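Local coordinates for extracellular solute-binding protein family 1 (Kribbella flavida, PDB 5IXP) that probably binds a small solute outside the cell, its identity not established, and delivers it to a partner ABC transporter for uptake, at residues Pro26-Thr31 against Pro284-Lys289; Thr47-Gly52 against Tyr67-Lys72; Asp85-Arg90 against Leu290-Thr295; Asp315-Glu320 against Arg342-Ile347. All coordinates share one frame; numbering follows the deposited sequence. Where two conformers were deposited one is given.

From the N terminus, the turn and start of strand 28-34, in P26-T31, meet helix 284-294 in interaction 1, closing a loop of 252 residues. Within that span lies interaction 2, a short local closure that brings the end of helix 38-51 against helix 66-70. Interaction 3 opens inside the same span at D85-R90 but closes beyond it, on L290-T295, and therefore crosses interaction 1; both use helix 284-294, and I30 of one packs on L290 of the other. Interaction 4 follows in series, joining D315-E320 to the end of helix 335-344, with its centre about 17 Å from that of interaction 3. Together they tie helices and connecting turns around the central mixed sheet.

Interaction 1 (Pro26-Thr31 against Pro284-Lys289); sequences PNVKIT and PAEAAK
In the mixed sheet of this periplasmic-binding-protein fold, strand 28-34 runs parallel to strand 2-8, and near its start V28 meets E286 from the first turn of helix 284-294. The contact is small: 68 Å² is buried in all, with V28 and E286 8.4 Å apart at their CA atoms. One branch of the valine does the touching, its CG2 lying 4.0 Å from OE1 of E286. With CG1 anti to the backbone N (chi1 178°), CG2 is the methyl left to face the helix. The glutamate is bent at chi2 (-75°), which carries its carboxylate across to the strand. Valine suits a buried strand position, where L4 of the neighbouring strand packs on it, whereas a glutamate suits the partly exposed helix face, where E286 also packs on V2 of strand 2-8. One helical turn on, K289 brings NZ to 3.6 Å from E286 OE1, a long salt bridge. No hydrogen bond joins strand to helix, so the contact relies on van der Waals touch, and the long salt bridge within the helix is consistent with partial compensation of the glutamate's charge.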
loop_
_atom_site.group_PDB
_atom_site.type_symbol
_atom_site.label_atom_id
_atom_site.label_comp_id
_atom_site.label_asym_id
_atom_site.label_seq_id
_atom_site.Cartn_x
_atom_site.Cartn_y
_atom_site.Cartn_z
ATOM N N PRO A 26 -13.054 22.986 23.369
ATOM C CA PRO A 26 -14.366 22.673 23.959
ATOM C C PRO A 26 -15.552 23.074 23.099
ATOM O O PRO A 26 -16.672 22.640 23.395
ATOM C CB PRO A 26 -14.350 23.446 25.287
ATOM C CG PRO A 26 -13.341 24.537 25.082
ATOM C CD PRO A 26 -12.288 23.945 24.184
ATOM N N ASN A 27 -15.336 23.871 22.052
ATOM C CA ASN A 27 -16.394 24.270 21.134
ATOM C C ASN A 27 -16.703 23.213 20.079
ATOM O O ASN A 27 -17.715 23.339 19.381
ATOM C CB ASN A 27 -16.007 25.582 20.444
ATOM C CG ASN A 27 -14.646 25.507 19.748
ATOM O OD1 ASN A 27 -13.620 25.147 20.358
ATOM N ND2 ASN A 27 -14.632 25.851 18.462
ATOM N N VAL A 28 -15.875 22.176 19.963
ATOM C CA VAL A 28 -15.924 21.219 18.859
ATOM C C VAL A 28 -16.484 19.897 19.365
ATOM O O VAL A 28 -15.993 19.345 20.361
ATOM C CB VAL A 28 -14.532 21.012 18.233
ATOM C CG1 VAL A 28 -14.596 19.972 17.099
ATOM C CG2 VAL A 28 -13.982 22.327 17.720
ATOM N N LYS A 29 -17.498 19.385 18.674
ATOM C CA LYS A 29 -18.055 18.067 18.943
ATOM C C LYS A 29 -17.774 17.169 17.744
ATOM O O LYS A 29 -18.105 17.535 16.610
ATOM C CB LYS A 29 -19.561 18.132 19.212
ATOM C CG LYS A 29 -20.115 16.804 19.732
ATOM C CD LYS A 29 -21.610 16.843 20.030
ATOM C CE LYS A 29 -22.420 16.518 18.792
ATOM N NZ LYS A 29 -23.854 16.459 19.129
ATOM N N ILE A 30 -17.157 16.010 17.996
ATOM C CA ILE A 30 -16.761 15.073 16.946
ATOM C C ILE A 30 -17.647 13.841 17.025
ATOM O O ILE A 30 -17.789 13.232 18.093
ATOM C CB ILE A 30 -15.285 14.655 17.068
ATOM C CG1 ILE A 30 -14.361 15.867 16.962
ATOM C CG2 ILE A 30 -14.935 13.619 15.974
ATOM C CD1 ILE A 30 -12.909 15.543 17.351
ATOM N N THR A 31 -18.193 13.439 15.886
ATOM C CA THR A 31 -18.913 12.181 15.766
ATOM C C THR A 31 -18.243 11.366 14.670
ATOM O O THR A 31 -18.028 11.877 13.570
ATOM C CB THR A 31 -20.384 12.400 15.409
ATOM O OG1 THR A 31 -20.993 13.299 16.348
ATOM C CG2 THR A 31 -21.124 11.055 15.417
ATOM N N PRO A 284 -15.348 23.973 6.711
ATOM C CA PRO A 284 -14.093 23.489 6.115
ATOM C C PRO A 284 -12.859 23.868 6.915
ATOM O O PRO A 284 -11.910 23.078 6.976
ATOM C CB PRO A 284 -14.097 24.124 4.717
ATOM C CG PRO A 284 -15.028 25.300 4.828
ATOM C CD PRO A 284 -16.076 24.883 5.799
ATOM N N ALA A 285 -12.843 25.034 7.561
ATOM C CA ALA A 285 -11.646 25.417 8.304
ATOM C C ALA A 285 -11.481 24.568 9.561
ATOM O O ALA A 285 -10.369 24.117 9.871
ATOM C CB ALA A 285 -11.694 26.906 8.651
ATOM N N GLU A 286 -12.573 24.330 10.295
ATOM C CA GLU A 286 -12.493 23.472 11.475
ATOM C C GLU A 286 -12.217 22.026 11.085
ATOM O O GLU A 286 -11.494 21.316 11.798
ATOM C CB GLU A 286 -13.782 23.557 12.291
ATOM C CG GLU A 286 -14.047 24.923 12.897
ATOM C CD GLU A 286 -13.160 25.232 14.091
ATOM O OE1 GLU A 286 -12.496 24.329 14.642
ATOM O OE2 GLU A 286 -13.130 26.400 14.490
ATOM N N ALA A 287 -12.804 21.570 9.973
ATOM C CA ALA A 287 -12.527 20.223 9.473
ATOM C C ALA A 287 -11.058 20.068 9.104
ATOM O O ALA A 287 -10.416 19.082 9.477
ATOM C CB ALA A 287 -13.414 19.908 8.263
ATOM N N ALA A 288 -10.505 21.038 8.366
ATOM C CA ALA A 288 -9.095 20.953 7.988
ATOM C C ALA A 288 -8.194 21.001 9.215
ATOM O O ALA A 288 -7.170 20.306 9.270
ATOM C CB ALA A 288 -8.727 22.073 7.007
ATOM N N LYS A 289 -8.559 21.814 10.213
ATOM C CA LYS A 289 -7.754 21.892 11.429
ATOM C C LYS A 289 -7.716 20.551 12.146
ATOM O O LYS A 289 -6.651 20.099 12.599
ATOM C CB LYS A 289 -8.288 22.974 12.375
ATOM C CG LYS A 289 -7.352 23.189 13.561
ATOM C CD LYS A 289 -7.998 23.857 14.783
ATOM C CE LYS A 289 -8.718 25.122 14.442
ATOM N NZ LYS A 289 -9.298 25.740 15.684
#

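Interaction 2 (Thr47-Gly52 against Tyr67-Lys72); sequences TNLASG and YKYLAK
The ring of Y69 receives L49 at its edge, near the ring plane, while one face is covered toward its rim by the aliphatic chain of K68, CG standing 4.2 Å above the plane. The leucine reaches the edge with a single methyl: CD2 is 3.6 Å from Y69 CE1 and 3.7 Å from CD1, so it sits astride that ring bond. L49 has CG anti to its own backbone N (chi1 -166°), which sends the branched end out from its helix toward the tyrosine. Y69 starts from a CB that does not aim at the leucine, and the ring brings its CD1-CE1 edge to the methyl.

The contact joins the last turn of helix 38-51 to the short helix 66-70 and the turn after it. Strand 28-34, helix 38-51 and strand 58-62 form a beta-alpha-beta crossover, both strands running parallel to strand 2-8, and helix 66-70 follows the second strand. K72 completes the approach with its chain: CD lies 3.8 Å from the same CD2 methyl of L49, and the bend at chi4 (-61°) turns the amine aside from the apolar patch. Leucine suits this buried place because one methyl can serve both an aromatic edge and a lysine methylene, and M55 and K75 from nearby loops also pack on it. Around the patch, K68 makes a salt bridge to E46 on helix 38-51, adding a polar tie between the two helices.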
loop_
_atom_site.group_PDB
_atom_site.type_symbol
_atom_site.label_atom_id
_atom_site.label_comp_id
_atom_site.label_asym_id
_atom_site.label_seq_id
_atom_site.Cartn_x
_atom_site.Cartn_y
_atom_site.Cartn_z
ATOM N N THR A 47 -21.705 7.899 -3.796
ATOM C CA THR A 47 -23.108 8.291 -3.850
ATOM C C THR A 47 -23.319 9.691 -3.295
ATOM O O THR A 47 -24.067 10.492 -3.874
ATOM C CB THR A 47 -23.958 7.285 -3.076
ATOM O OG1 THR A 47 -23.858 6.002 -3.704
ATOM C CG2 THR A 47 -25.411 7.726 -3.054
ATOM N N ASN A 48 -22.669 9.999 -2.173
ATOM C CA ASN A 48 -22.885 11.273 -1.505
ATOM C C ASN A 48 -22.190 12.408 -2.243
ATOM O O ASN A 48 -22.713 13.525 -2.299
ATOM C CB ASN A 48 -22.396 11.180 -0.060
ATOM C CG ASN A 48 -23.214 10.209 0.755
ATOM O OD1 ASN A 48 -24.313 9.831 0.352
ATOM N ND2 ASN A 48 -22.686 9.789 1.898
ATOM N N LEU A 49 -21.012 12.139 -2.808
ATOM C CA LEU A 49 -20.344 13.153 -3.616
ATOM C C LEU A 49 -21.207 13.532 -4.810
ATOM O O LEU A 49 -21.338 14.714 -5.138
ATOM C CB LEU A 49 -18.968 12.657 -4.075
ATOM C CG LEU A 49 -18.004 13.701 -4.656
ATOM C CD1 LEU A 49 -17.640 14.759 -3.630
ATOM C CD2 LEU A 49 -16.745 13.044 -5.213
ATOM N N ALA A 50 -21.834 12.541 -5.449
ATOM C CA ALA A 50 -22.655 12.819 -6.622
ATOM C C ALA A 50 -23.976 13.490 -6.255
ATOM O O ALA A 50 -24.503 14.290 -7.042
ATOM C CB ALA A 50 -22.918 11.526 -7.395
ATOM N N SER A 51 -24.537 13.183 -5.086
ATOM C CA SER A 51 -25.822 13.774 -4.734
ATOM C C SER A 51 -25.674 15.170 -4.153
ATOM O O SER A 51 -26.652 15.921 -4.128
ATOM C CB SER A 51 -26.559 12.884 -3.735
ATOM O OG SER A 51 -25.926 12.919 -2.469
ATOM N N GLY A 52 -24.479 15.535 -3.697
ATOM C CA GLY A 52 -24.293 16.781 -2.984
ATOM C C GLY A 52 -24.748 16.768 -1.539
ATOM O O GLY A 52 -24.825 17.838 -0.925
ATOM N N TYR A 67 -6.934 8.205 -6.740
ATOM C CA TYR A 67 -6.821 8.590 -8.146
ATOM C C TYR A 67 -8.168 9.045 -8.695
ATOM O O TYR A 67 -8.241 10.013 -9.460
ATOM C CB TYR A 67 -6.271 7.423 -8.982
ATOM C CG TYR A 67 -7.271 6.297 -9.224
ATOM C CD1 TYR A 67 -7.360 5.222 -8.351
ATOM C CD2 TYR A 67 -8.130 6.317 -10.322
ATOM C CE1 TYR A 67 -8.276 4.201 -8.555
ATOM C CE2 TYR A 67 -9.057 5.302 -10.533
ATOM C CZ TYR A 67 -9.124 4.246 -9.644
ATOM O OH TYR A 67 -10.035 3.225 -9.842
ATOM N N LYS A 68 -9.245 8.358 -8.306
ATOM C CA LYS A 68 -10.572 8.682 -8.812
ATOM C C LYS A 68 -11.032 10.049 -8.323
ATOM O O LYS A 68 -11.782 10.739 -9.019
ATOM C CB LYS A 68 -11.557 7.587 -8.394
ATOM C CG LYS A 68 -12.998 7.823 -8.814
ATOM C CD LYS A 68 -13.784 6.518 -8.877
ATOM C CE LYS A 68 -15.289 6.780 -8.975
ATOM N NZ LYS A 68 -16.098 5.524 -8.912
ATOM N N TYR A 69 -10.576 10.476 -7.150
ATOM C CA TYR A 69 -11.045 11.736 -6.604
ATOM C C TYR A 69 -10.101 12.892 -6.881
ATOM O O TYR A 69 -10.536 14.048 -6.839
ATOM C CB TYR A 69 -11.328 11.566 -5.107
ATOM C CG TYR A 69 -12.433 10.557 -4.971
ATOM C CD1 TYR A 69 -13.743 10.912 -5.243
ATOM C CD2 TYR A 69 -12.160 9.230 -4.691
ATOM C CE1 TYR A 69 -14.769 9.981 -5.180
ATOM C CE2 TYR A 69 -13.177 8.292 -4.627
ATOM C CZ TYR A 69 -14.476 8.681 -4.871
ATOM O OH TYR A 69 -15.478 7.759 -4.811
ATOM N N LEU A 70 -8.836 12.611 -7.212
ATOM C CA LEU A 70 -7.999 13.649 -7.796
ATOM C C LEU A 70 -8.644 14.202 -9.060
ATOM O O LEU A 70 -8.583 15.407 -9.324
ATOM C CB LEU A 70 -6.602 13.102 -8.095
ATOM C CG LEU A 70 -5.712 12.762 -6.887
ATOM C CD1 LEU A 70 -4.470 11.979 -7.317
ATOM C CD2 LEU A 70 -5.313 14.017 -6.133
ATOM N N ALA A 71 -9.293 13.339 -9.841
ATOM C CA ALA A 71 -9.988 13.801 -11.037
ATOM C C ALA A 71 -11.241 14.599 -10.709
ATOM O O ALA A 71 -11.782 15.271 -11.594
ATOM C CB ALA A 71 -10.342 12.610 -11.935
ATOM N N LYS A 72 -11.711 14.544 -9.463
ATOM C CA LYS A 72 -12.862 15.308 -9.006
ATOM C C LYS A 72 -12.459 16.349 -7.970
ATOM O O LYS A 72 -13.235 16.663 -7.065
ATOM C CB LYS A 72 -13.926 14.374 -8.431
ATOM C CG LYS A 72 -14.480 13.385 -9.427
ATOM C CD LYS A 72 -15.430 12.411 -8.751
ATOM C CE LYS A 72 -16.218 11.624 -9.777
ATOM N NZ LYS A 72 -17.044 12.522 -10.631
#

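Interaction 3 (Asp85-Arg90 against Leu290-Thr295); sequences DELKSR and LAAWLT. With FMT (formic acid), chain B.
The carbonyl oxygen of A292 takes a short hydrogen bond from R90, with NH2 to O at 2.7 Å. The donor uses a lone pair in the carbonyl plane, but the bond is bent: the N-H...O angle is 144°, and the oxygen lies 23° out of the guanidinium plane. T295 OG1, close to the O atoms of both A291 and A292, also comes within 3.2 Å of R90 NH2, and R90 runs nearly perpendicular to the threonine side chain.

R90 extends from its backbone with CG anti to the N (chi1 158°) and then bends at chi3, which turns the guanidinium edge toward the helix end. NE and NH1 of R90 hold formic acid, probably as formate and from the crystallisation liquor: NE bonds to O2 at 2.9 Å and NH1 to O1 at 3.0 Å, a bidentate pairing. R90 thus donates to a carbonyl in the last turn of helix 284-294, whose backbone bond from T295 N is weak and longer. Arginine suits the place because its long chain reaches this oxygen while the guanidinium keeps further N-H groups. Beneath this polar layer L87 of helix 84-87 sets CD1 against A292 CB at 3.7 Å. The same methyl lies 3.8 Å above one face of the R90 guanidinium, toward its rim. A small alanine lets the leucine come this close to the helix, and Y109 of strand 108-121 packs on L87 and A292.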
loop_
_atom_site.group_PDB
_atom_site.type_symbol
_atom_site.label_atom_id
_atom_site.label_comp_id
_atom_site.label_asym_id
_atom_site.label_seq_id
_atom_site.Cartn_x
_atom_site.Cartn_y
_atom_site.Cartn_z
ATOM N N ASP A 85 0.460 24.186 2.727
ATOM C CA ASP A 85 1.772 24.486 2.158
ATOM C C ASP A 85 2.833 24.614 3.242
ATOM O O ASP A 85 3.990 24.238 3.019
ATOM C CB ASP A 85 1.706 25.750 1.303
ATOM C CG ASP A 85 1.323 25.455 -0.137
ATOM O OD1 ASP A 85 1.805 24.440 -0.694
ATOM O OD2 ASP A 85 0.534 26.236 -0.712
ATOM N N GLU A 86 2.457 25.120 4.421
ATOM C CA GLU A 86 3.378 25.129 5.551
ATOM C C GLU A 86 3.562 23.732 6.146
ATOM O O GLU A 86 4.647 23.413 6.649
ATOM C CB GLU A 86 2.883 26.096 6.626
ATOM N N LEU A 87 2.530 22.887 6.103
ATOM C CA LEU A 87 2.636 21.565 6.715
ATOM C C LEU A 87 3.333 20.541 5.829
ATOM O O LEU A 87 3.754 19.507 6.341
ATOM C CB LEU A 87 1.254 21.018 7.068
ATOM C CG LEU A 87 0.486 21.667 8.209
ATOM C CD1 LEU A 87 -0.828 20.913 8.406
ATOM C CD2 LEU A 87 1.309 21.676 9.487
ATOM N N LYS A 88 3.440 20.800 4.522
ATOM C CA LYS A 88 3.906 19.808 3.552
ATOM C C LYS A 88 5.119 19.002 4.030
ATOM O O LYS A 88 5.139 17.766 3.934
ATOM C CB LYS A 88 4.225 20.531 2.236
ATOM C CG LYS A 88 3.701 19.848 0.995
ATOM C CD LYS A 88 3.436 20.850 -0.131
ATOM C CE LYS A 88 4.710 21.544 -0.605
ATOM N NZ LYS A 88 4.443 22.462 -1.755
ATOM N N SER A 89 6.130 19.694 4.568
ATOM C CA SER A 89 7.379 19.072 5.013
ATOM C C SER A 89 7.209 18.112 6.189
ATOM O O SER A 89 8.167 17.404 6.534
ATOM C CB SER A 89 8.354 20.167 5.403
ATOM O OG SER A 89 7.701 21.042 6.301
ATOM N N ARG A 90 6.040 18.097 6.830
ATOM C CA ARG A 90 5.751 17.122 7.877
ATOM C C ARG A 90 5.797 15.698 7.338
ATOM O O ARG A 90 6.230 14.776 8.042
ATOM C CB ARG A 90 4.368 17.435 8.477
ATOM C CG ARG A 90 3.689 16.295 9.184
ATOM C CD ARG A 90 2.180 16.532 9.324
ATOM N NE ARG A 90 1.861 17.582 10.292
ATOM C CZ ARG A 90 0.626 17.893 10.673
ATOM N NH1 ARG A 90 0.432 18.849 11.569
ATOM N NH2 ARG A 90 -0.416 17.235 10.163
ATOM N N LEU A 290 -8.879 19.905 12.275
ATOM C CA LEU A 290 -8.929 18.609 12.937
ATOM C C LEU A 290 -8.161 17.559 12.141
ATOM O O LEU A 290 -7.426 16.747 12.721
ATOM C CB LEU A 290 -10.386 18.178 13.146
ATOM C CG LEU A 290 -10.579 16.742 13.675
ATOM C CD1 LEU A 290 -9.865 16.537 15.023
ATOM C CD2 LEU A 290 -12.076 16.375 13.772
ATOM N N ALA A 291 -8.312 17.568 10.813
ATOM C CA ALA A 291 -7.599 16.598 9.984
ATOM C C ALA A 291 -6.090 16.782 10.102
ATOM O O ALA A 291 -5.336 15.799 10.165
ATOM C CB ALA A 291 -8.035 16.718 8.527
ATOM N N ALA A 292 -5.632 18.036 10.143
ATOM C CA ALA A 292 -4.205 18.283 10.311
ATOM C C ALA A 292 -3.723 17.790 11.670
ATOM O O ALA A 292 -2.624 17.232 11.788
ATOM C CB ALA A 292 -3.904 19.774 10.136
ATOM N N TRP A 293 -4.532 17.980 12.714
ATOM C CA TRP A 293 -4.112 17.525 14.035
ATOM C C TRP A 293 -4.080 15.999 14.110
ATOM O O TRP A 293 -3.137 15.413 14.662
ATOM C CB TRP A 293 -5.035 18.107 15.106
ATOM C CG TRP A 293 -4.647 17.693 16.493
ATOM C CD1 TRP A 293 -3.698 18.275 17.285
ATOM C CD2 TRP A 293 -5.192 16.608 17.249
ATOM N NE1 TRP A 293 -3.619 17.621 18.491
ATOM C CE2 TRP A 293 -4.526 16.590 18.493
ATOM C CE3 TRP A 293 -6.180 15.650 16.997
ATOM C CZ2 TRP A 293 -4.812 15.650 19.479
ATOM C CZ3 TRP A 293 -6.475 14.726 17.984
ATOM C CH2 TRP A 293 -5.791 14.733 19.214
ATOM N N LEU A 294 -5.100 15.337 13.558
ATOM C CA LEU A 294 -5.132 13.880 13.586
ATOM C C LEU A 294 -3.944 13.268 12.854
ATOM O O LEU A 294 -3.563 12.130 13.147
ATOM C CB LEU A 294 -6.443 13.364 12.969
ATOM C CG LEU A 294 -7.725 13.571 13.792
ATOM C CD1 LEU A 294 -8.946 13.326 12.905
ATOM C CD2 LEU A 294 -7.768 12.661 15.032
ATOM N N THR A 295 -3.369 13.980 11.884
ATOM C CA THR A 295 -2.255 13.445 11.106
ATOM C C THR A 295 -0.907 14.033 11.516
ATOM O O THR A 295 0.101 13.755 10.856
ATOM C CB THR A 295 -2.491 13.664 9.607
ATOM O OG1 THR A 295 -2.660 15.068 9.339
ATOM C CG2 THR A 295 -3.739 12.895 9.156
HETATM C C FMT B . 3.626 19.661 12.395
HETATM O O1 FMT B . 2.750 19.659 13.257
HETATM O O2 FMT B . 4.077 18.642 11.878
#

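Interaction 4 (Asp315-Glu320 against Arg342-Ile347); sequences DAYESE and RANNVI
Y317 meets A343 with its phenol end and N344 with its CD2-CE2 edge. Its hydroxyl oxygen OH lies 3.6 Å from A343 CB, and the ring carbon CZ is 4.2 Å from that methyl. N344 arrives near the ring plane, with OD1 4.0 Å from Y317 CE2; ring and amide planes are turned 72° apart. A chi1 of -55° sets the tyrosine ring beside its own backbone N and points it at the helix. Alanine suits the spot because its small methyl lets the bulky ring approach, while asparagine, being polar, suits an exposed position.

Further out, F310 meets the Y317 ring with planes about 30° apart, and L92 packs on all three residues. The contact joins the 3-10 turn 315-318 to the last turn of helix 335-344 beside strand 108-121, whose I113 touches Y317 and A343. Between the two segments themselves the touch is van der Waals, without a hydrogen bond. The phenol's polar end turns instead to the carbonyl oxygen of P311; that hydrogen bond fixes where the ring ends and satisfies a hydroxyl that would otherwise be costly to bury against a methyl.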
loop_
_atom_site.group_PDB
_atom_site.type_symbol
_atom_site.label_atom_id
_atom_site.label_comp_id
_atom_site.label_asym_id
_atom_site.label_seq_id
_atom_site.Cartn_x
_atom_site.Cartn_y
_atom_site.Cartn_z
ATOM N N ASP A 315 8.938 13.219 11.372
ATOM C CA ASP A 315 9.357 13.467 12.749
ATOM C C ASP A 315 9.112 12.257 13.639
ATOM O O ASP A 315 9.835 12.060 14.619
ATOM C CB ASP A 315 8.628 14.676 13.339
ATOM C CG ASP A 315 9.125 15.992 12.786
ATOM O OD1 ASP A 315 10.113 15.986 12.036
ATOM O OD2 ASP A 315 8.513 17.041 13.106
ATOM N N ALA A 316 8.082 11.460 13.342
ATOM C CA ALA A 316 7.809 10.284 14.155
ATOM C C ALA A 316 8.958 9.287 14.104
ATOM O O ALA A 316 9.116 8.487 15.034
ATOM C CB ALA A 316 6.502 9.611 13.706
ATOM N N TYR A 317 9.769 9.323 13.045
ATOM C CA TYR A 317 10.883 8.386 12.925
ATOM C C TYR A 317 12.030 8.736 13.856
ATOM O O TYR A 317 12.965 7.941 13.983
ATOM C CB TYR A 317 11.398 8.333 11.483
ATOM C CG TYR A 317 10.340 8.015 10.441
ATOM C CD1 TYR A 317 9.140 7.397 10.790
ATOM C CD2 TYR A 317 10.548 8.335 9.104
ATOM C CE1 TYR A 317 8.178 7.110 9.835
ATOM C CE2 TYR A 317 9.598 8.054 8.145
ATOM C CZ TYR A 317 8.410 7.443 8.513
ATOM O OH TYR A 317 7.462 7.162 7.549
ATOM N N GLU A 318 11.991 9.898 14.496
ATOM C CA GLU A 318 12.966 10.238 15.522
ATOM C C GLU A 318 12.527 9.772 16.899
ATOM O O GLU A 318 13.270 9.960 17.870
ATOM C CB GLU A 318 13.220 11.754 15.555
ATOM C CG GLU A 318 13.320 12.409 14.190
ATOM C CD GLU A 318 14.726 12.411 13.619
ATOM O OE1 GLU A 318 15.468 11.428 13.824
ATOM O OE2 GLU A 318 15.087 13.408 12.955
ATOM N N SER A 319 11.346 9.177 17.008
ATOM C CA SER A 319 10.822 8.730 18.289
ATOM C C SER A 319 11.291 7.316 18.584
ATOM O O SER A 319 11.137 6.423 17.747
ATOM C CB SER A 319 9.301 8.761 18.299
ATOM O OG SER A 319 8.823 8.140 19.476
ATOM N N GLU A 320 11.832 7.112 19.786
ATOM C CA GLU A 320 12.181 5.763 20.211
ATOM C C GLU A 320 10.964 4.852 20.254
ATOM O O GLU A 320 11.119 3.633 20.151
ATOM C CB GLU A 320 12.872 5.791 21.581
ATOM N N ARG A 342 12.745 1.512 5.076
ATOM C CA ARG A 342 11.940 1.180 3.900
ATOM C C ARG A 342 11.073 2.359 3.474
ATOM O O ARG A 342 10.898 2.605 2.278
ATOM C CB ARG A 342 11.076 -0.059 4.163
ATOM C CG ARG A 342 11.867 -1.337 4.482
ATOM C CD ARG A 342 12.680 -1.854 3.292
ATOM N NE ARG A 342 14.026 -1.288 3.196
ATOM C CZ ARG A 342 14.492 -0.628 2.133
ATOM N NH1 ARG A 342 15.735 -0.169 2.130
ATOM N NH2 ARG A 342 13.724 -0.432 1.064
ATOM N N ALA A 343 10.539 3.112 4.437
ATOM C CA ALA A 343 9.741 4.281 4.084
ATOM C C ALA A 343 10.606 5.362 3.453
ATOM O O ALA A 343 10.196 6.002 2.473
ATOM C CB ALA A 343 9.018 4.823 5.319
ATOM N N ASN A 344 11.808 5.574 3.996
ATOM C CA ASN A 344 12.687 6.623 3.490
ATOM C C ASN A 344 13.203 6.325 2.091
ATOM O O ASN A 344 13.693 7.238 1.420
ATOM C CB ASN A 344 13.872 6.834 4.437
ATOM C CG ASN A 344 13.500 7.659 5.651
ATOM O OD1 ASN A 344 12.603 8.490 5.584
ATOM N ND2 ASN A 344 14.198 7.445 6.763
ATOM N N ASN A 345 13.114 5.080 1.634
ATOM C CA ASN A 345 13.660 4.725 0.334
ATOM C C ASN A 345 12.588 4.486 -0.715
ATOM O O ASN A 345 12.905 4.031 -1.826
ATOM C CB ASN A 345 14.588 3.527 0.482
ATOM C CG ASN A 345 15.947 3.942 1.022
ATOM O OD1 ASN A 345 16.774 4.481 0.282
ATOM N ND2 ASN A 345 16.169 3.739 2.324
ATOM N N VAL A 346 11.334 4.807 -0.401
ATOM C CA VAL A 346 10.282 4.793 -1.403
ATOM C C VAL A 346 10.463 5.993 -2.318
ATOM O O VAL A 346 10.724 7.113 -1.858
ATOM C CB VAL A 346 8.894 4.804 -0.743
ATOM C CG1 VAL A 346 7.797 4.991 -1.796
ATOM C CG2 VAL A 346 8.669 3.528 0.034
ATOM N N ILE A 347 10.360 5.758 -3.620
ATOM C CA ILE A 347 10.274 6.820 -4.609
ATOM C C ILE A 347 9.042 6.546 -5.462
ATOM O O ILE A 347 8.946 5.488 -6.094
ATOM C CB ILE A 347 11.538 6.907 -5.479
ATOM C CG1 ILE A 347 12.762 7.178 -4.601
ATOM C CG2 ILE A 347 11.378 7.995 -6.538
ATOM C CD1 ILE A 347 14.081 7.104 -5.343
#